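Septation protein imp2 (Schizosaccharomyces pombe, PDB 5C1F) binds membrane phospholipids and connects cytoskeletal proteins to the membrane, is required for normal septation and takes part in medial-ring disassembly, the chain here being its F-BAR domain. Local coordinates at residues Lys31-Glu36 / Glu216-Phe221; Ser25-Val30 / Asp209-Ile214; His144-Lys149 / Gln176-Ala181; Val154-Met159 / Glu166-Lys171. All coordinates share one frame; numbering follows the deposited sequence.

Contact 1 of 4, residues Lys31-Glu36 / Glu216-Phe221; sequences KHINEE and EERRHF
Ile33 and Asn34 of helix 18-59 face Arg218 and Phe221 of helix 162-252 across a wide backbone gap, the closest CA atoms, those of Asn34 and Arg218, being 9.4 Å apart. With such spacing only side-chain ends meet, and just 100 Å² is buried. Ile33 CD1 lies 4.0 Å from Arg218 NH1, its chain crossing the arginine at about a right angle. Arg218 starts out extended and then bends at chi3 (73°), which turns its guanidinium across the end of the isoleucine. Asn34 OD1 approaches Phe221 CE2 obliquely at 3.9 Å, amide and ring planes being 36° apart, while Asn34 ND2 is bonded to the carbonyl oxygen of Phe104. The Phe221 ring also stacks with Tyr107, so helix 69-155 supplies the third wall. Beside the contact, Arg219 NH2 lies in the plane of the Arg218 guanidinium at its edge, and Arg218 NH2 sits 3.4 Å above the Arg219 plane, offset toward the rim. Glu215 makes salt bridges to both arginines, and Glu67 and Asp259 of the second subunit pair with Arg218 and Arg219 respectively, which probably offsets the closeness of the two cations. Long helices meeting through side-chain ends, with Arg218 and Arg219 paired to acids of the second subunit, place this contact in the central helical bundle of the F-BAR dimer.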
loop_
_atom_site.group_PDB
_atom_site.type_symbol
_atom_site.label_atom_id
_atom_site.label_comp_id
_atom_site.label_asym_id
_atom_site.label_seq_id
_atom_site.Cartn_x
_atom_site.Cartn_y
_atom_site.Cartn_z
ATOM N N LYS A 31 24.781 -5.588 -17.353
ATOM C CA LYS A 31 24.515 -4.272 -16.782
ATOM C C LYS A 31 23.106 -3.793 -17.122
ATOM O O LYS A 31 22.418 -3.208 -16.284
ATOM C CB LYS A 31 25.552 -3.259 -17.277
ATOM C CG LYS A 31 25.301 -1.840 -16.796
ATOM C CD LYS A 31 26.354 -0.870 -17.306
ATOM C CE LYS A 31 26.038 0.546 -16.848
ATOM N NZ LYS A 31 27.025 1.542 -17.341
ATOM N N HIS A 32 22.690 -4.053 -18.359
ATOM C CA HIS A 32 21.362 -3.690 -18.843
ATOM C C HIS A 32 20.262 -4.404 -18.058
ATOM O O HIS A 32 19.317 -3.774 -17.581
ATOM C CB HIS A 32 21.245 -4.018 -20.334
ATOM C CG HIS A 32 19.992 -3.517 -20.973
ATOM N ND1 HIS A 32 19.742 -2.172 -21.177
ATOM C CD2 HIS A 32 18.917 -4.171 -21.470
ATOM C CE1 HIS A 32 18.573 -2.026 -21.761
ATOM N NE2 HIS A 32 18.045 -3.227 -21.953
ATOM N N ILE A 33 20.395 -5.722 -17.940
ATOM C CA ILE A 33 19.468 -6.539 -17.160
ATOM C C ILE A 33 19.393 -6.049 -15.719
ATOM O O ILE A 33 18.313 -5.942 -15.136
ATOM C CB ILE A 33 19.888 -8.025 -17.161
ATOM C CG1 ILE A 33 19.896 -8.582 -18.587
ATOM C CG2 ILE A 33 18.975 -8.850 -16.263
ATOM C CD1 ILE A 33 20.568 -9.933 -18.706
ATOM N N ASN A 34 20.557 -5.748 -15.155
ATOM C CA ASN A 34 20.653 -5.288 -13.781
ATOM C C ASN A 34 19.949 -3.951 -13.571
ATOM O O ASN A 34 19.293 -3.737 -12.554
ATOM C CB ASN A 34 22.121 -5.182 -13.371
ATOM C CG ASN A 34 22.295 -4.907 -11.897
ATOM O OD1 ASN A 34 22.131 -5.799 -11.067
ATOM N ND2 ASN A 34 22.642 -3.669 -11.561
ATOM N N GLU A 35 20.080 -3.056 -14.544
ATOM C CA GLU A 35 19.491 -1.727 -14.445
ATOM C C GLU A 35 17.972 -1.765 -14.616
ATOM O O GLU A 35 17.254 -0.977 -14.002
ATOM C CB GLU A 35 20.128 -0.790 -15.479
ATOM C CG GLU A 35 19.480 0.588 -15.595
ATOM C CD GLU A 35 19.540 1.392 -14.308
ATOM O OE1 GLU A 35 20.420 1.116 -13.465
ATOM O OE2 GLU A 35 18.702 2.305 -14.142
ATOM N N GLU A 36 17.484 -2.685 -15.443
ATOM C CA GLU A 36 16.046 -2.855 -15.629
ATOM C C GLU A 36 15.363 -3.233 -14.324
ATOM O O GLU A 36 14.338 -2.655 -13.956
ATOM C CB GLU A 36 15.755 -3.925 -16.680
ATOM C CG GLU A 36 16.011 -3.486 -18.100
ATOM C CD GLU A 36 15.619 -4.548 -19.108
ATOM O OE1 GLU A 36 15.627 -5.743 -18.744
ATOM O OE2 GLU A 36 15.296 -4.186 -20.259
ATOM N N GLU A 216 27.726 -17.219 -12.729
ATOM C CA GLU A 216 27.090 -18.069 -11.730
ATOM C C GLU A 216 26.653 -17.269 -10.502
ATOM O O GLU A 216 25.581 -17.509 -9.950
ATOM C CB GLU A 216 28.032 -19.199 -11.317
ATOM C CG GLU A 216 28.280 -20.215 -12.414
ATOM C CD GLU A 216 29.320 -21.245 -12.029
ATOM O OE1 GLU A 216 29.888 -21.134 -10.922
ATOM O OE2 GLU A 216 29.566 -22.165 -12.835
ATOM N N GLU A 217 27.480 -16.317 -10.082
ATOM C CA GLU A 217 27.135 -15.464 -8.951
ATOM C C GLU A 217 25.999 -14.515 -9.311
ATOM O O GLU A 217 25.160 -14.189 -8.470
ATOM C CB GLU A 217 28.350 -14.664 -8.485
ATOM C CG GLU A 217 29.469 -15.507 -7.911
ATOM C CD GLU A 217 30.758 -14.727 -7.773
ATOM O OE1 GLU A 217 30.706 -13.479 -7.823
ATOM O OE2 GLU A 217 31.824 -15.363 -7.623
ATOM N N ARG A 218 25.983 -14.072 -10.565
ATOM C CA ARG A 218 24.959 -13.149 -11.041
ATOM C C ARG A 218 23.572 -13.749 -10.891
ATOM O O ARG A 218 22.638 -13.079 -10.450
ATOM C CB ARG A 218 25.205 -12.777 -12.503
ATOM C CG ARG A 218 24.220 -11.770 -13.062
ATOM C CD ARG A 218 24.366 -11.627 -14.569
ATOM N NE ARG A 218 23.846 -12.789 -15.284
ATOM C CZ ARG A 218 22.587 -12.910 -15.695
ATOM N NH1 ARG A 218 21.714 -11.937 -15.463
ATOM N NH2 ARG A 218 22.199 -14.002 -16.338
ATOM N N ARG A 219 23.446 -15.020 -11.254
ATOM C CA ARG A 219 22.157 -15.693 -11.220
ATOM C C ARG A 219 21.726 -15.997 -9.790
ATOM O O ARG A 219 20.542 -15.907 -9.464
ATOM C CB ARG A 219 22.207 -16.971 -12.060
ATOM C CG ARG A 219 22.453 -16.687 -13.536
ATOM C CD ARG A 219 22.300 -17.922 -14.405
ATOM N NE ARG A 219 22.464 -17.588 -15.817
ATOM C CZ ARG A 219 21.462 -17.402 -16.668
ATOM N NH1 ARG A 219 20.206 -17.532 -16.259
ATOM N NH2 ARG A 219 21.714 -17.093 -17.933
ATOM N N HIS A 220 22.683 -16.351 -8.938
ATOM C CA HIS A 220 22.388 -16.533 -7.521
ATOM C C HIS A 220 21.961 -15.206 -6.905
ATOM O O HIS A 220 21.037 -15.157 -6.093
ATOM C CB HIS A 220 23.594 -17.098 -6.774
ATOM C CG HIS A 220 23.787 -18.572 -6.960
ATOM N ND1 HIS A 220 22.918 -19.506 -6.440
ATOM C CD2 HIS A 220 24.756 -19.271 -7.599
ATOM C CE1 HIS A 220 23.340 -20.720 -6.756
ATOM N NE2 HIS A 220 24.452 -20.604 -7.458
ATOM N N PHE A 221 22.639 -14.133 -7.302
ATOM C CA PHE A 221 22.321 -12.804 -6.797
ATOM C C PHE A 221 20.884 -12.408 -7.133
ATOM O O PHE A 221 20.123 -11.999 -6.257
ATOM C CB PHE A 221 23.294 -11.765 -7.357
ATOM C CG PHE A 221 22.812 -10.350 -7.211
ATOM C CD1 PHE A 221 22.866 -9.708 -5.984
ATOM C CD2 PHE A 221 22.293 -9.665 -8.300
ATOM C CE1 PHE A 221 22.413 -8.405 -5.847
ATOM C CE2 PHE A 221 21.836 -8.364 -8.168
ATOM C CZ PHE A 221 21.896 -7.735 -6.940
#

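Contact 2 of 4, residues Ser25-Val30 / Asp209-Ile214; sequences SRFSDV and DKLQDI
The Phe27 ring receives Ile214 CD1 at its edge, near the ring plane, and Leu211 CD2 from an oblique position that is neither face nor edge. Arg26, the other flat group here, has Val30 CG2 of its own helix over one guanidinium face, 3.9 Å above the plane and offset toward the rim. The setting is the F-BAR helical bundle: Phe27 projects from helix 18-59, the two aliphatic residues from helix 162-252, and Leu111 and Lys115 of helix 69-155 also touch the ring. Leu211 CD2 is 3.6 Å from Phe27 CZ and Ile214 CD1 is 4.2 Å from Phe27 CE1, both chains crossing the phenylalanine at about a right angle. The ring thus spans a gap in which the nearest CA atoms, of Phe27 and Leu211, are 9.6 Å apart. Replacing Phe27 with an alanine would take away the ring, and the methyl ends of Leu211 and Ile214 would probably lose their shared partner and a gap open between the helices. Helix 18-59 is kinked at this point, the backbone N atoms of Phe27 and Ser28 lacking the regular bonds to the preceding turn, although Ser28 N keeps a weak one to Ser25 O. At the kink Ser28 OG donates to Ser25 O over 2.7 Å, with a C=O...donor angle of 160°.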
loop_
_atom_site.group_PDB
_atom_site.type_symbol
_atom_site.label_atom_id
_atom_site.label_comp_id
_atom_site.label_asym_id
_atom_site.label_seq_id
_atom_site.Cartn_x
_atom_site.Cartn_y
_atom_site.Cartn_z
ATOM N N SER A 25 31.780 -8.421 -24.360
ATOM C CA SER A 25 30.610 -7.619 -24.699
ATOM C C SER A 25 29.402 -7.961 -23.828
ATOM O O SER A 25 28.466 -7.171 -23.723
ATOM C CB SER A 25 30.256 -7.801 -26.175
ATOM O OG SER A 25 30.044 -9.168 -26.476
ATOM N N ARG A 26 29.423 -9.136 -23.204
ATOM C CA ARG A 26 28.310 -9.563 -22.364
ATOM C C ARG A 26 28.176 -8.682 -21.120
ATOM O O ARG A 26 27.083 -8.535 -20.571
ATOM C CB ARG A 26 28.471 -11.032 -21.957
ATOM C CG ARG A 26 27.439 -11.492 -20.935
ATOM C CD ARG A 26 27.361 -12.999 -20.792
ATOM N NE ARG A 26 26.459 -13.373 -19.703
ATOM C CZ ARG A 26 25.132 -13.362 -19.789
ATOM N NH1 ARG A 26 24.538 -12.998 -20.919
ATOM N NH2 ARG A 26 24.394 -13.714 -18.744
ATOM N N PHE A 27 29.285 -8.088 -20.691
ATOM C CA PHE A 27 29.284 -7.201 -19.530
ATOM C C PHE A 27 28.224 -6.107 -19.632
ATOM O O PHE A 27 27.616 -5.730 -18.632
ATOM C CB PHE A 27 30.662 -6.567 -19.339
ATOM C CG PHE A 27 31.609 -7.413 -18.542
ATOM C CD1 PHE A 27 31.473 -7.516 -17.166
ATOM C CD2 PHE A 27 32.636 -8.106 -19.162
ATOM C CE1 PHE A 27 32.342 -8.296 -16.423
ATOM C CE2 PHE A 27 33.508 -8.889 -18.425
ATOM C CZ PHE A 27 33.360 -8.983 -17.054
ATOM N N SER A 28 27.999 -5.614 -20.845
ATOM C CA SER A 28 27.011 -4.565 -21.075
ATOM C C SER A 28 25.582 -5.107 -21.021
ATOM O O SER A 28 24.648 -4.377 -20.691
ATOM C CB SER A 28 27.261 -3.883 -22.421
ATOM O OG SER A 28 27.106 -4.801 -23.488
ATOM N N ASP A 29 25.417 -6.384 -21.356
ATOM C CA ASP A 29 24.106 -7.028 -21.303
ATOM C C ASP A 29 23.710 -7.298 -19.858
ATOM O O ASP A 29 22.561 -7.087 -19.465
ATOM C CB ASP A 29 24.107 -8.335 -22.099
ATOM C CG ASP A 29 24.320 -8.114 -23.582
ATOM O OD1 ASP A 29 24.006 -7.006 -24.071
ATOM O OD2 ASP A 29 24.796 -9.051 -24.258
ATOM N N VAL A 30 24.675 -7.772 -19.078
ATOM C CA VAL A 30 24.500 -7.979 -17.648
ATOM C C VAL A 30 24.115 -6.670 -16.961
ATOM O O VAL A 30 23.227 -6.640 -16.107
ATOM C CB VAL A 30 25.786 -8.550 -17.010
ATOM C CG1 VAL A 30 25.724 -8.474 -15.497
ATOM C CG2 VAL A 30 26.018 -9.981 -17.473
ATOM N N ASP A 209 37.370 -18.851 -16.402
ATOM C CA ASP A 209 36.980 -19.321 -15.078
ATOM C C ASP A 209 36.372 -18.183 -14.266
ATOM O O ASP A 209 35.317 -18.340 -13.654
ATOM C CB ASP A 209 38.176 -19.926 -14.334
ATOM C CG ASP A 209 38.481 -21.349 -14.771
ATOM O OD1 ASP A 209 37.547 -22.054 -15.212
ATOM O OD2 ASP A 209 39.654 -21.765 -14.669
ATOM N N LYS A 210 37.040 -17.034 -14.275
ATOM C CA LYS A 210 36.565 -15.857 -13.555
ATOM C C LYS A 210 35.262 -15.327 -14.140
ATOM O O LYS A 210 34.388 -14.865 -13.405
ATOM C CB LYS A 210 37.627 -14.755 -13.567
ATOM C CG LYS A 210 38.882 -15.101 -12.789
ATOM C CD LYS A 210 39.875 -13.953 -12.798
ATOM C CE LYS A 210 41.145 -14.324 -12.054
ATOM N NZ LYS A 210 42.200 -13.285 -12.207
ATOM N N LEU A 211 35.136 -15.395 -15.462
ATOM C CA LEU A 211 33.924 -14.939 -16.134
ATOM C C LEU A 211 32.758 -15.872 -15.843
ATOM O O LEU A 211 31.611 -15.435 -15.763
ATOM C CB LEU A 211 34.153 -14.825 -17.641
ATOM C CG LEU A 211 35.026 -13.641 -18.062
ATOM C CD1 LEU A 211 35.276 -13.649 -19.559
ATOM C CD2 LEU A 211 34.382 -12.334 -17.632
ATOM N N GLN A 212 33.052 -17.158 -15.678
ATOM C CA GLN A 212 32.019 -18.125 -15.323
ATOM C C GLN A 212 31.581 -17.929 -13.876
ATOM O O GLN A 212 30.407 -18.096 -13.549
ATOM C CB GLN A 212 32.509 -19.556 -15.538
ATOM C CG GLN A 212 31.453 -20.608 -15.239
ATOM C CD GLN A 212 31.905 -22.004 -15.609
ATOM O OE1 GLN A 212 32.904 -22.180 -16.305
ATOM N NE2 GLN A 212 31.170 -23.008 -15.142
ATOM N N ASP A 213 32.528 -17.574 -13.014
ATOM C CA ASP A 213 32.205 -17.268 -11.626
ATOM C C ASP A 213 31.212 -16.119 -11.568
ATOM O O ASP A 213 30.200 -16.199 -10.879
ATOM C CB ASP A 213 33.465 -16.918 -10.829
ATOM C CG ASP A 213 34.333 -18.126 -10.545
ATOM O OD1 ASP A 213 33.839 -19.262 -10.703
ATOM O OD2 ASP A 213 35.505 -17.942 -10.153
ATOM N N ILE A 214 31.501 -15.059 -12.316
ATOM C CA ILE A 214 30.646 -13.879 -12.348
ATOM C C ILE A 214 29.233 -14.213 -12.812
ATOM O O ILE A 214 28.256 -13.736 -12.233
ATOM C CB ILE A 214 31.239 -12.787 -13.261
ATOM C CG1 ILE A 214 32.470 -12.162 -12.603
ATOM C CG2 ILE A 214 30.205 -11.707 -13.567
ATOM C CD1 ILE A 214 33.129 -11.082 -13.443
#

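Contact 3 of 4, residues His144-Lys149 / Gln176-Ala181; sequences HYLCKK and QNAITA
Leu146, followed outward from its backbone, meets Ile179 first and Ala178 last. Its CB lies 3.8 Å from Ile179 CD1. The branch carbon CG, placed anti to the carbonyl carbon (chi1 -85°), then carries CD1 outward to Ala178, where it packs 4.0 Å from Ala178 CB and equally near the carbonyl oxygen of the same residue. This is antiparallel helix packing in the arm of the F-BAR domain: helix 69-155 and the returning helix 162-252 run at 158° between their local N-to-C directions, with segment axes 9.6 Å apart at closest approach. The nearest CA atoms belong to Leu146 and Ile179. No hydrogen bond links the two segments, so the join rests on apolar contact. Thr175 and Ser182, about a turn to each side along helix 162-252, also touch Leu146, and Tyr283 of the second subunit packs on Cys147. Ile179 bends at chi2 (-67°), and its terminal methyl is shared between two residues: besides Leu146 CB, the CD1 atom touches Cys147 SG at 3.9 Å.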
loop_
_atom_site.group_PDB
_atom_site.type_symbol
_atom_site.label_atom_id
_atom_site.label_comp_id
_atom_site.label_asym_id
_atom_site.label_seq_id
_atom_site.Cartn_x
_atom_site.Cartn_y
_atom_site.Cartn_z
ATOM N N HIS A 144 59.113 -14.575 -47.968
ATOM C CA HIS A 144 58.378 -15.145 -49.092
ATOM C C HIS A 144 58.809 -14.526 -50.415
ATOM O O HIS A 144 59.217 -15.232 -51.338
ATOM C CB HIS A 144 56.870 -14.954 -48.891
ATOM C CG HIS A 144 56.034 -15.478 -50.018
ATOM N ND1 HIS A 144 55.200 -14.665 -50.767
ATOM C CD2 HIS A 144 55.897 -16.721 -50.526
ATOM C CE1 HIS A 144 54.593 -15.395 -51.681
ATOM N NE2 HIS A 144 54.991 -16.643 -51.563
ATOM N N TYR A 145 58.730 -13.203 -50.497
ATOM C CA TYR A 145 58.956 -12.511 -51.759
ATOM C C TYR A 145 60.440 -12.320 -52.063
ATOM O O TYR A 145 60.804 -11.964 -53.184
ATOM C CB TYR A 145 58.214 -11.170 -51.760
ATOM C CG TYR A 145 56.718 -11.347 -51.920
ATOM C CD1 TYR A 145 55.888 -11.464 -50.810
ATOM C CD2 TYR A 145 56.139 -11.434 -53.181
ATOM C CE1 TYR A 145 54.521 -11.642 -50.952
ATOM C CE2 TYR A 145 54.776 -11.612 -53.334
ATOM C CZ TYR A 145 53.971 -11.718 -52.216
ATOM O OH TYR A 145 52.613 -11.897 -52.365
ATOM N N LEU A 146 61.295 -12.573 -51.078
ATOM C CA LEU A 146 62.730 -12.632 -51.340
ATOM C C LEU A 146 63.056 -13.912 -52.100
ATOM O O LEU A 146 63.824 -13.891 -53.062
ATOM C CB LEU A 146 63.539 -12.559 -50.044
ATOM C CG LEU A 146 63.829 -11.149 -49.523
ATOM C CD1 LEU A 146 64.672 -11.207 -48.259
ATOM C CD2 LEU A 146 64.515 -10.312 -50.592
ATOM N N CYS A 147 62.465 -15.023 -51.667
ATOM C CA CYS A 147 62.622 -16.293 -52.369
ATOM C C CYS A 147 62.031 -16.192 -53.767
ATOM O O CYS A 147 62.520 -16.810 -54.711
ATOM C CB CYS A 147 61.952 -17.430 -51.595
ATOM S SG CYS A 147 62.655 -17.733 -49.962
ATOM N N LYS A 148 60.977 -15.395 -53.889
ATOM C CA LYS A 148 60.286 -15.224 -55.156
ATOM C C LYS A 148 61.142 -14.448 -56.154
ATOM O O LYS A 148 61.072 -14.683 -57.361
ATOM C CB LYS A 148 58.949 -14.517 -54.930
ATOM C CG LYS A 148 57.838 -14.989 -55.849
ATOM C CD LYS A 148 56.524 -14.292 -55.534
ATOM C CE LYS A 148 55.436 -14.716 -56.507
ATOM N NZ LYS A 148 54.206 -13.894 -56.348
ATOM N N LYS A 149 61.951 -13.521 -55.652
ATOM C CA LYS A 149 62.848 -12.759 -56.513
ATOM C C LYS A 149 64.013 -13.617 -56.987
ATOM O O LYS A 149 64.446 -13.506 -58.133
ATOM C CB LYS A 149 63.369 -11.518 -55.792
ATOM C CG LYS A 149 62.403 -10.347 -55.806
ATOM C CD LYS A 149 62.913 -9.208 -54.944
ATOM C CE LYS A 149 64.314 -8.795 -55.351
ATOM N NZ LYS A 149 64.850 -7.742 -54.446
ATOM N N GLN A 176 70.185 -13.487 -52.451
ATOM C CA GLN A 176 70.473 -14.758 -51.792
ATOM C C GLN A 176 71.093 -14.551 -50.411
ATOM O O GLN A 176 70.800 -15.298 -49.475
ATOM C CB GLN A 176 71.398 -15.615 -52.663
ATOM C CG GLN A 176 70.702 -16.261 -53.853
ATOM C CD GLN A 176 71.663 -16.984 -54.779
ATOM O OE1 GLN A 176 72.830 -16.611 -54.897
ATOM N NE2 GLN A 176 71.173 -18.026 -55.441
ATOM N N ASN A 177 71.944 -13.536 -50.284
ATOM C CA ASN A 177 72.588 -13.238 -49.008
ATOM C C ASN A 177 71.605 -12.628 -48.015
ATOM O O ASN A 177 71.848 -12.621 -46.808
ATOM C CB ASN A 177 73.784 -12.303 -49.212
ATOM C CG ASN A 177 74.881 -12.935 -50.044
ATOM O OD1 ASN A 177 74.964 -14.160 -50.152
ATOM N ND2 ASN A 177 75.732 -12.105 -50.639
ATOM N N ALA A 178 70.491 -12.120 -48.533
ATOM C CA ALA A 178 69.448 -11.537 -47.699
ATOM C C ALA A 178 68.541 -12.616 -47.124
ATOM O O ALA A 178 67.854 -12.393 -46.127
ATOM C CB ALA A 178 68.631 -10.529 -48.495
ATOM N N ILE A 179 68.546 -13.784 -47.761
ATOM C CA ILE A 179 67.698 -14.901 -47.350
ATOM C C ILE A 179 68.013 -15.363 -45.929
ATOM O O ILE A 179 67.107 -15.592 -45.127
ATOM C CB ILE A 179 67.847 -16.101 -48.308
ATOM C CG1 ILE A 179 67.333 -15.742 -49.702
ATOM C CG2 ILE A 179 67.103 -17.314 -47.775
ATOM C CD1 ILE A 179 65.843 -15.514 -49.758
ATOM N N THR A 180 69.301 -15.489 -45.627
ATOM C CA THR A 180 69.756 -15.999 -44.338
ATOM C C THR A 180 69.193 -15.207 -43.162
ATOM O O THR A 180 68.667 -15.786 -42.211
ATOM C CB THR A 180 71.289 -15.994 -44.255
ATOM O OG1 THR A 180 71.823 -16.841 -45.279
ATOM C CG2 THR A 180 71.757 -16.494 -42.890
ATOM N N ALA A 181 69.296 -13.884 -43.234
ATOM C CA ALA A 181 68.804 -13.026 -42.161
ATOM C C ALA A 181 67.277 -12.977 -42.157
ATOM O O ALA A 181 66.651 -12.961 -41.100
ATOM C CB ALA A 181 69.382 -11.624 -42.292
#

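Contact 4 of 4, residues Val154-Met159 / Glu166-Lys171; sequences VSQQNM and EKNNAK
Gln157 and Asn169 each set CG anti to the carbonyl carbon (chi1 -67° and -68°), and Gln157, extended beyond CG, brings its amide to the asparagine. Gln157 NE2 donates to Asn169 OD1 over 3.0 Å with an N-H...O angle of 160°. The acceptor lies close to the glutamine amide plane, but the donor stands well above the asparagine carbonyl plane, and the two amide planes are nearly perpendicular. Asn168 ND2 makes a weak second bond to that oxygen, at 3.4 Å; its stronger partner is Tyr153 O. The other end of the Asn168 amide, OD1, rests 3.4 Å from Gln156 CB, and Asn168 ND2 packs 3.8 Å from Gln157 CG. With an alanine in place of Gln157 the amide and the CG methylene are gone, so Asn169 OD1 would probably lose the stronger of the two bonds described and the Asn168 amide its neighbour. The contact lies at the turn joining helix 69-155 to helix 162-252; the Tyr153 carbonyl of the first helix accepts the Asn168 amide, Leu172 of the second touches Val154 and Gln157, and no strand takes part.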
loop_
_atom_site.group_PDB
_atom_site.type_symbol
_atom_site.label_atom_id
_atom_site.label_comp_id
_atom_site.label_asym_id
_atom_site.label_seq_id
_atom_site.Cartn_x
_atom_site.Cartn_y
_atom_site.Cartn_z
ATOM N N VAL A 154 66.940 -16.166 -61.345
ATOM C CA VAL A 154 67.494 -17.383 -61.923
ATOM C C VAL A 154 66.878 -17.633 -63.297
ATOM O O VAL A 154 67.573 -18.023 -64.236
ATOM C CB VAL A 154 67.266 -18.604 -61.004
ATOM C CG1 VAL A 154 67.638 -19.895 -61.721
ATOM C CG2 VAL A 154 68.072 -18.454 -59.723
ATOM N N SER A 155 65.576 -17.381 -63.420
ATOM C CA SER A 155 64.878 -17.584 -64.688
ATOM C C SER A 155 65.360 -16.611 -65.761
ATOM O O SER A 155 65.256 -16.891 -66.954
ATOM C CB SER A 155 63.365 -17.448 -64.500
ATOM O OG SER A 155 63.014 -16.158 -64.035
ATOM N N GLN A 156 65.890 -15.472 -65.331
ATOM C CA GLN A 156 66.404 -14.467 -66.257
ATOM C C GLN A 156 67.739 -14.877 -66.863
ATOM O O GLN A 156 68.129 -14.373 -67.913
ATOM C CB GLN A 156 66.553 -13.115 -65.555
ATOM C CG GLN A 156 65.252 -12.351 -65.387
ATOM C CD GLN A 156 64.645 -11.949 -66.715
ATOM O OE1 GLN A 156 63.802 -12.661 -67.265
ATOM N NE2 GLN A 156 65.070 -10.806 -67.241
ATOM N N GLN A 157 68.438 -15.793 -66.199
ATOM C CA GLN A 157 69.768 -16.202 -66.639
ATOM C C GLN A 157 69.741 -16.937 -67.976
ATOM O O GLN A 157 70.751 -17.006 -68.676
ATOM C CB GLN A 157 70.428 -17.084 -65.580
ATOM C CG GLN A 157 70.749 -16.364 -64.287
ATOM C CD GLN A 157 71.283 -17.301 -63.226
ATOM O OE1 GLN A 157 70.721 -18.370 -62.990
ATOM N NE2 GLN A 157 72.376 -16.908 -62.582
ATOM N N ASN A 158 68.581 -17.479 -68.327
ATOM C CA ASN A 158 68.444 -18.273 -69.541
ATOM C C ASN A 158 68.403 -17.425 -70.810
ATOM O O ASN A 158 68.828 -17.873 -71.875
ATOM C CB ASN A 158 67.188 -19.142 -69.456
ATOM C CG ASN A 158 67.214 -20.089 -68.268
ATOM O OD1 ASN A 158 68.277 -20.551 -67.851
ATOM N ND2 ASN A 158 66.042 -20.382 -67.717
ATOM N N MET A 159 67.899 -16.201 -70.695
ATOM C CA MET A 159 67.716 -15.354 -71.870
ATOM C C MET A 159 68.548 -14.068 -71.845
ATOM O O MET A 159 68.659 -13.385 -72.862
ATOM C CB MET A 159 66.233 -15.006 -72.034
ATOM C CG MET A 159 65.356 -16.181 -72.451
ATOM S SD MET A 159 65.701 -16.783 -74.120
ATOM C CE MET A 159 65.402 -15.304 -75.086
ATOM N N GLU A 166 75.040 -9.794 -65.992
ATOM C CA GLU A 166 75.886 -9.682 -64.807
ATOM C C GLU A 166 75.214 -8.814 -63.744
ATOM O O GLU A 166 75.350 -9.069 -62.546
ATOM C CB GLU A 166 77.267 -9.122 -65.174
ATOM C CG GLU A 166 77.277 -7.672 -65.635
ATOM C CD GLU A 166 78.642 -7.217 -66.123
ATOM O OE1 GLU A 166 79.349 -8.028 -66.759
ATOM O OE2 GLU A 166 79.007 -6.049 -65.869
ATOM N N LYS A 167 74.482 -7.796 -64.189
ATOM C CA LYS A 167 73.708 -6.948 -63.290
ATOM C C LYS A 167 72.604 -7.771 -62.637
ATOM O O LYS A 167 72.268 -7.574 -61.471
ATOM C CB LYS A 167 73.118 -5.757 -64.052
ATOM C CG LYS A 167 72.193 -4.871 -63.235
ATOM C CD LYS A 167 72.938 -4.134 -62.136
ATOM C CE LYS A 167 71.998 -3.229 -61.350
ATOM N NZ LYS A 167 72.717 -2.432 -60.317
ATOM N N ASN A 168 72.051 -8.700 -63.409
ATOM C CA ASN A 168 71.035 -9.617 -62.917
ATOM C C ASN A 168 71.616 -10.585 -61.896
ATOM O O ASN A 168 71.004 -10.854 -60.862
ATOM C CB ASN A 168 70.409 -10.385 -64.084
ATOM C CG ASN A 168 69.463 -11.476 -63.629
ATOM O OD1 ASN A 168 68.292 -11.222 -63.352
ATOM N ND2 ASN A 168 69.965 -12.705 -63.561
ATOM N N ASN A 169 72.803 -11.104 -62.191
ATOM C CA ASN A 169 73.469 -12.036 -61.291
ATOM C C ASN A 169 73.947 -11.346 -60.014
ATOM O O ASN A 169 74.082 -11.979 -58.967
ATOM C CB ASN A 169 74.637 -12.721 -62.002
ATOM C CG ASN A 169 74.175 -13.660 -63.105
ATOM O OD1 ASN A 169 73.009 -14.056 -63.152
ATOM N ND2 ASN A 169 75.093 -14.026 -63.995
ATOM N N ALA A 170 74.196 -10.043 -60.106
ATOM C CA ALA A 170 74.531 -9.246 -58.934
ATOM C C ALA A 170 73.318 -9.124 -58.016
ATOM O O ALA A 170 73.427 -9.302 -56.804
ATOM C CB ALA A 170 75.030 -7.873 -59.345
ATOM N N LYS A 171 72.163 -8.822 -58.607
ATOM C CA LYS A 171 70.910 -8.748 -57.862
ATOM C C LYS A 171 70.572 -10.097 -57.245
ATOM O O LYS A 171 70.087 -10.172 -56.116
ATOM C CB LYS A 171 69.760 -8.299 -58.769
ATOM C CG LYS A 171 69.891 -6.896 -59.323
ATOM C CD LYS A 171 68.876 -6.662 -60.437
ATOM C CE LYS A 171 69.008 -5.267 -61.020
ATOM N NZ LYS A 171 67.955 -4.973 -62.028
#

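Overall arrangement
All four contacts use helix 162-252, which meets helix 18-59 in contacts 1 and 2 and helix 69-155 in contacts 3 and 4. The first pair lies near the chain's middle, with centres 10 Å apart, and touches directly: Arg218 CD of contact 1 is 3.6 Å from Val30 CG1 of contact 2. Contacts 3 and 4, with centres 15 Å apart, lie toward the far tip, contact 4 being about 77 Å from the chain centre. Along the sequence, 25-30 and 31-36 come first, contact 4 falls between the segments of contact 3, and 209-214 and 216-221 follow. Helix 162-252 therefore runs from the arm's tip into the dimer core, consistent with the elongated F-BAR shape.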